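Long-range contacts in putative citrate lyase, alfa subunit (Streptococcus mutans, PDB 2HJ0), which is of unproven function but belongs to the CitF family of citrate lyase alpha subunits, an alpha/beta protein built round two large mixed beta sheets: residues A260-Y269 with A407-P415; V441-I449 with V465-K476. One frame throughout, in Å; residues are numbered along the deposited sequence.

Contact 1 (A260-Y269 with A407-P415); sequences AAKVITSSPY and AKMSLVISP
Selenomethionine Met409 reaches Ser267 because its chain first runs straight, with CG anti to the backbone N (chi1 178°), and then bends only at the last torsion (chi3 77°). That final turn lays the methyl CE against Ser267 CB at 3.5 Å, where the chain has just left the helix. Ser267 is itself held in place: its OG donates to Ile264 O at 2.8 Å, in the carbonyl plane and on a lone pair; Ile264 O also accepts from Ser267 N. Closer to its root, Met409 passes Tyr269 obliquely, CB lying 3.7 Å from ring atom CE2, while SE sits at the ring edge in a Met-aromatic contact. One face of the same ring takes Lys408 CB, a CH-pi contact at 3.8 Å from the ring centroid and 28° off the normal; Pro268 CG lies over the opposite face, offset toward the rim. The phenol is tied down from outside, since Arg453 donates both to Tyr269 OH and to Lys408 O.

Further along the strand the contact is mostly apolar. Leu411 points CD2 at the helix, 4.0 Å from Ile264 CG1 and also against Val263 CB and the carbonyl O of Ala260. Ile413 then closes the far end with its CG2 branch, 3.7 Å from Ala260 CB. Every second residue of the strand thus faces the helix, in the order Met409, Leu411, Ile413. The helix also packs on helix 282-297, where Ala261 meets Phe290 and Ile264 meets Met291. The axes of 260-265 and 409-413 run nearly antiparallel, 10.2 Å apart at closest, a layering of helix on a parallel run of strands consistent with a Rossmann-like alpha/beta fold.

Contact 2 (V441-I449 with V465-K476); sequences VVTEVGIAI and VPQLTIEELKEK
Two backbone hydrogen bonds on Ile447 join the segments. Ile447 N donates to Pro466 O at 2.7 Å, with 167° at the hydrogen, and Leu468 N donates to Ile447 O at 2.8 Å and 162°, both donors lying nearly on the line of the carbonyl they meet. The turn leading into this pairing is fixed from within: Thr443 OG1 accepts from Val445 N at 3.1 Å, an ST turn, and donates to Gly446 O, which Thr443 N also grips. Gly446 sits at backbone angles that call for glycine, since a CB would be jammed against the carbonyl O of Val445, and Pro466 packs its ring against that same carbonyl. In the other segment Thr469 and Glu472 form a capping box, with Glu472 N bound to Thr469 OG1 at 3.0 Å and Thr469 N to Glu472 OE1, starting the helix directly after the strand.

Strands 440-442 and 447-449 make an antiparallel hairpin, and the short, weakly bonded strand 467-468 runs parallel to 447-449 at the margin of the sheet, reached through helix 454-459 in a beta-alpha-beta crossover. On the Ile447 face, CD1 of that isoleucine meets Val465 CG1 at 3.7 Å, beneath helix 251-265. Gln467 extends along the same face, its OE1 next to Ile449 CD1 and its NE2 bonded to Phe460 O. The Ala448 face is covered by Leu473 of the helix: CD1 rests on Ala448 CB at 3.5 Å and also touches Val441 CG1, while CD2 meets Thr443 OG1 tip to tip at 3.7 Å. Toward the outside, Lys476 has CG anti to the backbone N (chi1 -177°), and a bend at chi2 brings CE across Val445 CG1 at 3.9 Å; the bend at chi4 turns only NZ, near Val445 CG2. Leu416 lies beside both residues.

Both contacts belong to the nine-stranded sheet, in which strands 409-413 and 440-442 are neighbours; their centres are 14 Å apart. Probable hydrogen bonds link Ser414 N and Val412 O of contact 1 to Val442 of contact 2, and Ile413 packs on Val442 across the strand pair. Helix 251-265 serves both, because Val263 touches Ile447 as well as Leu411. Contact 1 is the more buried and has no hydrogen bond between its segments: it is a helix laid on one inner strand by apolar and aromatic packing. Contact 2, at the sheet margin and partly exposed, combines two main-chain hydrogen bonds with apolar packing of a helix on the hairpin.

Contact 1 (A260-Y269 with A407-P415)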
loop_
_atom_site.group_PDB
_atom_site.type_symbol
_atom_site.label_atom_id
_atom_site.label_comp_id
_atom_site.label_asym_id
_atom_site.label_seq_id
_atom_site.Cartn_x
_atom_site.Cartn_y
_atom_site.Cartn_z
ATOM N N ALA A 260 -15.792 22.620 -26.171
ATOM C CA ALA A 260 -15.031 21.479 -25.675
ATOM C C ALA A 260 -15.935 20.273 -25.417
ATOM O O ALA A 260 -15.620 19.150 -25.816
ATOM C CB ALA A 260 -14.290 21.862 -24.404
ATOM N N ALA A 261 -17.060 20.506 -24.749
ATOM C CA ALA A 261 -17.995 19.423 -24.458
ATOM C C ALA A 261 -18.564 18.793 -25.731
ATOM O O ALA A 261 -18.772 17.578 -25.781
ATOM C CB ALA A 261 -19.120 19.925 -23.578
ATOM N N LYS A 262 -18.810 19.613 -26.759
ATOM C CA LYS A 262 -19.350 19.099 -28.019
ATOM C C LYS A 262 -18.330 18.193 -28.683
ATOM O O LYS A 262 -18.691 17.220 -29.343
ATOM C CB LYS A 262 -19.726 20.234 -28.975
ATOM C CG LYS A 262 -21.024 20.954 -28.635
ATOM C CD LYS A 262 -21.225 22.213 -29.511
ATOM C CE LYS A 262 -22.441 23.060 -29.087
ATOM N NZ LYS A 262 -22.494 24.353 -29.836
ATOM N N VAL A 263 -17.054 18.501 -28.500
ATOM C CA VAL A 263 -16.026 17.666 -29.091
ATOM C C VAL A 263 -16.031 16.302 -28.388
ATOM O O VAL A 263 -15.973 15.265 -29.046
ATOM C CB VAL A 263 -14.640 18.326 -28.986
ATOM C CG1 VAL A 263 -13.582 17.409 -29.561
ATOM C CG2 VAL A 263 -14.646 19.646 -29.724
ATOM N N ILE A 264 -16.134 16.312 -27.061
ATOM C CA ILE A 264 -16.162 15.088 -26.263
ATOM C C ILE A 264 -17.416 14.264 -26.542
ATOM O O ILE A 264 -17.338 13.072 -26.852
ATOM C CB ILE A 264 -16.123 15.414 -24.731
ATOM C CG1 ILE A 264 -14.805 16.111 -24.376
ATOM C CG2 ILE A 264 -16.246 14.147 -23.893
ATOM C CD1 ILE A 264 -14.824 16.765 -23.023
ATOM N N THR A 265 -18.580 14.892 -26.426
ATOM C CA THR A 265 -19.831 14.185 -26.675
ATOM C C THR A 265 -20.030 13.780 -28.133
ATOM O O THR A 265 -20.972 13.075 -28.442
ATOM C CB THR A 265 -21.025 15.018 -26.245
ATOM O OG1 THR A 265 -21.002 16.270 -26.936
ATOM C CG2 THR A 265 -20.971 15.263 -24.752
ATOM N N SER A 266 -19.158 14.218 -29.034
ATOM C CA SER A 266 -19.302 13.817 -30.424
ATOM C C SER A 266 -18.139 12.920 -30.794
ATOM O O SER A 266 -18.025 12.478 -31.930
ATOM C CB SER A 266 -19.297 15.019 -31.368
ATOM O OG SER A 266 -20.383 15.895 -31.125
ATOM N N SER A 267 -17.267 12.644 -29.839
ATOM C CA SER A 267 -16.111 11.815 -30.128
ATOM C C SER A 267 -16.479 10.343 -30.137
ATOM O O SER A 267 -17.514 9.948 -29.604
ATOM C CB SER A 267 -15.014 12.068 -29.090
ATOM O OG SER A 267 -15.323 11.456 -27.851
ATOM N N PRO A 268 -15.627 9.502 -30.741
ATOM C CA PRO A 268 -15.904 8.062 -30.788
ATOM C C PRO A 268 -15.638 7.393 -29.441
ATOM O O PRO A 268 -15.530 6.179 -29.366
ATOM C CB PRO A 268 -14.935 7.570 -31.852
ATOM C CG PRO A 268 -13.745 8.426 -31.575
ATOM C CD PRO A 268 -14.357 9.805 -31.428
ATOM N N TYR A 269 -15.541 8.187 -28.381
ATOM C CA TYR A 269 -15.265 7.647 -27.056
ATOM C C TYR A 269 -16.451 7.910 -26.135
ATOM O O TYR A 269 -16.552 7.349 -25.037
ATOM C CB TYR A 269 -14.010 8.302 -26.488
ATOM C CG TYR A 269 -12.802 8.203 -27.393
ATOM C CD1 TYR A 269 -12.069 7.018 -27.487
ATOM C CD2 TYR A 269 -12.388 9.300 -28.158
ATOM C CE1 TYR A 269 -10.941 6.930 -28.319
ATOM C CE2 TYR A 269 -11.265 9.225 -28.995
ATOM C CZ TYR A 269 -10.543 8.037 -29.069
ATOM O OH TYR A 269 -9.425 7.958 -29.872
ATOM N N ALA A 407 -4.278 9.661 -22.249
ATOM C CA ALA A 407 -5.641 9.826 -22.753
ATOM C C ALA A 407 -5.802 9.450 -24.230
ATOM O O ALA A 407 -4.907 9.669 -25.039
ATOM C CB ALA A 407 -6.095 11.258 -22.526
ATOM N N LYS A 408 -6.948 8.863 -24.558
ATOM C CA LYS A 408 -7.245 8.456 -25.916
ATOM C C LYS A 408 -7.356 9.717 -26.730
ATOM O O LYS A 408 -6.983 9.755 -27.892
ATOM C CB LYS A 408 -8.593 7.748 -25.999
ATOM C CG LYS A 408 -8.758 6.494 -25.169
ATOM C CD LYS A 408 -7.960 5.343 -25.709
ATOM C CE LYS A 408 -8.466 4.045 -25.102
ATOM N NZ LYS A 408 -8.422 4.064 -23.609
HETATM N N MSE A 409 -7.915 10.755 -26.125
HETATM C CA MSE A 409 -8.071 12.022 -26.822
HETATM C C MSE A 409 -7.830 13.199 -25.893
HETATM O O MSE A 409 -8.588 13.437 -24.949
HETATM C CB MSE A 409 -9.462 12.116 -27.438
HETATM C CG MSE A 409 -9.728 13.426 -28.143
HETATM SE SE MSE A 409 -11.501 13.410 -28.921
HETATM C CE MSE A 409 -12.532 13.721 -27.334
ATOM N N SER A 410 -6.762 13.933 -26.182
ATOM C CA SER A 410 -6.374 15.089 -25.393
ATOM C C SER A 410 -6.919 16.401 -25.926
ATOM O O SER A 410 -6.711 16.745 -27.090
ATOM C CB SER A 410 -4.851 15.178 -25.320
ATOM O OG SER A 410 -4.343 14.237 -24.398
ATOM N N LEU A 411 -7.617 17.137 -25.066
ATOM C CA LEU A 411 -8.155 18.434 -25.450
ATOM C C LEU A 411 -7.415 19.526 -24.712
ATOM O O LEU A 411 -7.245 19.459 -23.498
ATOM C CB LEU A 411 -9.639 18.543 -25.113
ATOM C CG LEU A 411 -10.596 18.350 -26.279
ATOM C CD1 LEU A 411 -10.455 16.918 -26.786
ATOM C CD2 LEU A 411 -12.023 18.630 -25.833
ATOM N N VAL A 412 -6.950 20.523 -25.449
ATOM C CA VAL A 412 -6.269 21.654 -24.837
ATOM C C VAL A 412 -7.113 22.880 -25.190
ATOM O O VAL A 412 -7.085 23.379 -26.323
ATOM C CB VAL A 412 -4.811 21.827 -25.374
ATOM C CG1 VAL A 412 -4.208 23.120 -24.857
ATOM C CG2 VAL A 412 -3.949 20.649 -24.936
ATOM N N ILE A 413 -7.897 23.343 -24.226
ATOM C CA ILE A 413 -8.739 24.501 -24.462
ATOM C C ILE A 413 -8.160 25.733 -23.798
ATOM O O ILE A 413 -7.576 25.653 -22.722
ATOM C CB ILE A 413 -10.180 24.270 -23.945
ATOM C CG1 ILE A 413 -10.210 24.280 -22.418
ATOM C CG2 ILE A 413 -10.706 22.940 -24.452
ATOM C CD1 ILE A 413 -11.605 24.193 -21.861
ATOM N N SER A 414 -8.316 26.873 -24.462
ATOM C CA SER A 414 -7.812 28.148 -23.955
ATOM C C SER A 414 -8.156 29.340 -24.853
ATOM O O SER A 414 -8.067 29.256 -26.083
ATOM C CB SER A 414 -6.300 28.105 -23.779
ATOM O OG SER A 414 -5.840 29.417 -23.520
ATOM N N PRO A 415 -8.527 30.480 -24.242
ATOM C CA PRO A 415 -8.874 31.658 -25.038
ATOM C C PRO A 415 -7.799 31.967 -26.061
ATOM O O PRO A 415 -6.628 31.648 -25.873
ATOM C CB PRO A 415 -9.035 32.754 -23.994
ATOM C CG PRO A 415 -8.128 32.311 -22.905
ATOM C CD PRO A 415 -8.392 30.838 -22.822
#

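Contact 2 (V441-I449 with V465-K476)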
loop_
_atom_site.group_PDB
_atom_site.type_symbol
_atom_site.label_atom_id
_atom_site.label_comp_id
_atom_site.label_asym_id
_atom_site.label_seq_id
_atom_site.Cartn_x
_atom_site.Cartn_y
_atom_site.Cartn_z
ATOM N N VAL A 441 -7.468 21.099 -30.094
ATOM C CA VAL A 441 -7.338 22.378 -29.424
ATOM C C VAL A 441 -8.676 23.112 -29.571
ATOM O O VAL A 441 -9.261 23.139 -30.654
ATOM C CB VAL A 441 -6.190 23.205 -30.057
ATOM C CG1 VAL A 441 -6.226 24.638 -29.561
ATOM C CG2 VAL A 441 -4.860 22.578 -29.717
ATOM N N VAL A 442 -9.169 23.688 -28.477
ATOM C CA VAL A 442 -10.441 24.405 -28.500
ATOM C C VAL A 442 -10.274 25.864 -28.057
ATOM O O VAL A 442 -9.671 26.137 -27.019
ATOM C CB VAL A 442 -11.472 23.715 -27.576
ATOM C CG1 VAL A 442 -12.818 24.417 -27.661
ATOM C CG2 VAL A 442 -11.610 22.251 -27.958
ATOM N N THR A 443 -10.810 26.787 -28.855
ATOM C CA THR A 443 -10.750 28.221 -28.569
ATOM C C THR A 443 -12.143 28.821 -28.732
ATOM O O THR A 443 -13.105 28.092 -28.969
ATOM C CB THR A 443 -9.811 28.942 -29.540
ATOM O OG1 THR A 443 -10.386 28.943 -30.854
ATOM C CG2 THR A 443 -8.468 28.247 -29.586
ATOM N N GLU A 444 -12.270 30.141 -28.619
ATOM C CA GLU A 444 -13.597 30.737 -28.771
ATOM C C GLU A 444 -13.924 30.959 -30.244
ATOM O O GLU A 444 -15.041 31.320 -30.610
ATOM C CB GLU A 444 -13.705 32.050 -27.983
ATOM C CG GLU A 444 -12.979 33.253 -28.559
ATOM C CD GLU A 444 -11.473 33.260 -28.294
ATOM O OE1 GLU A 444 -10.872 34.350 -28.364
ATOM O OE2 GLU A 444 -10.890 32.195 -28.025
ATOM N N VAL A 445 -12.935 30.694 -31.088
ATOM C CA VAL A 445 -13.079 30.864 -32.518
ATOM C C VAL A 445 -13.316 29.526 -33.203
ATOM O O VAL A 445 -13.699 29.469 -34.372
ATOM C CB VAL A 445 -11.829 31.527 -33.083
ATOM C CG1 VAL A 445 -11.977 31.764 -34.568
ATOM C CG2 VAL A 445 -11.604 32.841 -32.360
ATOM N N GLY A 446 -13.099 28.444 -32.463
ATOM C CA GLY A 446 -13.304 27.132 -33.031
ATOM C C GLY A 446 -12.352 26.072 -32.531
ATOM O O GLY A 446 -11.617 26.268 -31.566
ATOM N N ILE A 447 -12.367 24.944 -33.230
ATOM C CA ILE A 447 -11.557 23.771 -32.922
ATOM C C ILE A 447 -10.419 23.572 -33.924
ATOM O O ILE A 447 -10.585 23.847 -35.106
ATOM C CB ILE A 447 -12.481 22.522 -32.927
ATOM C CG1 ILE A 447 -12.912 22.210 -31.500
ATOM C CG2 ILE A 447 -11.816 21.332 -33.601
ATOM C CD1 ILE A 447 -13.639 23.346 -30.857
ATOM N N ALA A 448 -9.268 23.101 -33.446
ATOM C CA ALA A 448 -8.120 22.818 -34.310
ATOM C C ALA A 448 -7.694 21.370 -34.044
ATOM O O ALA A 448 -7.147 21.059 -32.990
ATOM C CB ALA A 448 -6.974 23.764 -34.015
ATOM N N ILE A 449 -7.958 20.482 -34.996
ATOM C CA ILE A 449 -7.611 19.077 -34.823
ATOM C C ILE A 449 -6.207 18.777 -35.333
ATOM O O ILE A 449 -5.880 19.053 -36.489
ATOM C CB ILE A 449 -8.588 18.153 -35.584
ATOM C CG1 ILE A 449 -10.032 18.489 -35.217
ATOM C CG2 ILE A 449 -8.301 16.700 -35.236
ATOM C CD1 ILE A 449 -11.051 17.750 -36.051
ATOM N N VAL A 465 -19.159 22.778 -35.597
ATOM C CA VAL A 465 -18.337 23.686 -34.816
ATOM C C VAL A 465 -17.242 24.155 -35.750
ATOM O O VAL A 465 -16.645 23.352 -36.460
ATOM C CB VAL A 465 -17.692 22.991 -33.593
ATOM C CG1 VAL A 465 -16.556 23.852 -33.058
ATOM C CG2 VAL A 465 -18.734 22.775 -32.494
ATOM N N PRO A 466 -16.957 25.461 -35.756
ATOM C CA PRO A 466 -15.909 25.967 -36.649
ATOM C C PRO A 466 -14.586 25.269 -36.445
ATOM O O PRO A 466 -14.092 25.177 -35.331
ATOM C CB PRO A 466 -15.869 27.464 -36.334
ATOM C CG PRO A 466 -16.380 27.546 -34.933
ATOM C CD PRO A 466 -17.483 26.520 -34.879
ATOM N N GLN A 467 -14.031 24.745 -37.529
ATOM C CA GLN A 467 -12.752 24.053 -37.465
ATOM C C GLN A 467 -11.671 24.787 -38.271
ATOM O O GLN A 467 -11.925 25.260 -39.374
ATOM C CB GLN A 467 -12.913 22.634 -37.998
ATOM C CG GLN A 467 -13.900 21.809 -37.207
ATOM C CD GLN A 467 -14.054 20.412 -37.748
ATOM O OE1 GLN A 467 -13.068 19.740 -38.036
ATOM N NE2 GLN A 467 -15.292 19.960 -37.878
ATOM N N LEU A 468 -10.465 24.873 -37.719
ATOM C CA LEU A 468 -9.373 25.537 -38.402
ATOM C C LEU A 468 -8.076 24.771 -38.178
ATOM O O LEU A 468 -8.063 23.698 -37.562
ATOM C CB LEU A 468 -9.206 26.972 -37.892
ATOM C CG LEU A 468 -10.451 27.824 -37.664
ATOM C CD1 LEU A 468 -11.099 27.386 -36.354
ATOM C CD2 LEU A 468 -10.090 29.294 -37.573
ATOM N N THR A 469 -6.985 25.333 -38.688
ATOM C CA THR A 469 -5.662 24.742 -38.538
ATOM C C THR A 469 -4.990 25.486 -37.399
ATOM O O THR A 469 -5.353 26.620 -37.106
ATOM C CB THR A 469 -4.812 24.943 -39.804
ATOM O OG1 THR A 469 -4.572 26.343 -39.997
ATOM C CG2 THR A 469 -5.523 24.382 -41.025
ATOM N N ILE A 470 -4.013 24.863 -36.757
ATOM C CA ILE A 470 -3.322 25.530 -35.666
ATOM C C ILE A 470 -2.682 26.828 -36.192
ATOM O O ILE A 470 -2.619 27.825 -35.473
ATOM C CB ILE A 470 -2.248 24.580 -35.016
ATOM C CG1 ILE A 470 -1.688 25.195 -33.739
ATOM C CG2 ILE A 470 -1.110 24.336 -35.977
ATOM C CD1 ILE A 470 -2.724 25.472 -32.682
ATOM N N GLU A 471 -2.236 26.830 -37.449
ATOM C CA GLU A 471 -1.625 28.034 -38.016
ATOM C C GLU A 471 -2.620 29.182 -38.106
ATOM O O GLU A 471 -2.266 30.347 -37.896
ATOM C CB GLU A 471 -1.052 27.775 -39.415
ATOM C CG GLU A 471 0.157 26.850 -39.460
ATOM C CD GLU A 471 -0.212 25.383 -39.257
ATOM O OE1 GLU A 471 -1.244 24.942 -39.825
ATOM O OE2 GLU A 471 0.544 24.676 -38.543
ATOM N N GLU A 472 -3.865 28.856 -38.428
ATOM C CA GLU A 472 -4.895 29.882 -38.531
ATOM C C GLU A 472 -5.214 30.494 -37.179
ATOM O O GLU A 472 -5.527 31.681 -37.096
ATOM C CB GLU A 472 -6.159 29.306 -39.147
ATOM C CG GLU A 472 -5.983 28.937 -40.588
ATOM C CD GLU A 472 -7.212 28.274 -41.154
ATOM O OE1 GLU A 472 -7.707 27.314 -40.525
ATOM O OE2 GLU A 472 -7.683 28.701 -42.231
ATOM N N LEU A 473 -5.136 29.691 -36.123
ATOM C CA LEU A 473 -5.398 30.190 -34.783
ATOM C C LEU A 473 -4.331 31.209 -34.389
ATOM O O LEU A 473 -4.633 32.226 -33.774
ATOM C CB LEU A 473 -5.406 29.038 -33.776
ATOM C CG LEU A 473 -6.613 28.108 -33.826
ATOM C CD1 LEU A 473 -6.461 27.026 -32.772
ATOM C CD2 LEU A 473 -7.894 28.902 -33.584
ATOM N N LYS A 474 -3.087 30.917 -34.757
ATOM C CA LYS A 474 -1.969 31.789 -34.455
ATOM C C LYS A 474 -2.149 33.120 -35.171
ATOM O O LYS A 474 -2.045 34.186 -34.556
ATOM C CB LYS A 474 -0.661 31.126 -34.878
ATOM C CG LYS A 474 0.584 31.895 -34.488
ATOM C CD LYS A 474 0.967 32.913 -35.539
ATOM C CE LYS A 474 1.428 32.217 -36.789
ATOM N NZ LYS A 474 1.746 33.191 -37.850
ATOM N N GLU A 475 -2.431 33.062 -36.468
ATOM C CA GLU A 475 -2.637 34.272 -37.261
ATOM C C GLU A 475 -3.813 35.060 -36.712
ATOM O O GLU A 475 -3.773 36.289 -36.607
ATOM C CB GLU A 475 -2.901 33.898 -38.717
ATOM C CG GLU A 475 -1.732 33.190 -39.356
ATOM C CD GLU A 475 -2.119 32.344 -40.569
ATOM O OE1 GLU A 475 -1.203 31.687 -41.139
ATOM O OE2 GLU A 475 -3.326 32.330 -40.945
ATOM N N LYS A 476 -4.854 34.326 -36.351
ATOM C CA LYS A 476 -6.073 34.895 -35.793
ATOM C C LYS A 476 -5.751 35.602 -34.462
ATOM O O LYS A 476 -6.455 36.534 -34.057
ATOM C CB LYS A 476 -7.086 33.755 -35.603
ATOM C CG LYS A 476 -8.455 34.140 -35.086
ATOM C CD LYS A 476 -9.297 34.842 -36.132
ATOM C CE LYS A 476 -10.652 35.265 -35.537
ATOM N NZ LYS A 476 -10.501 36.144 -34.324
#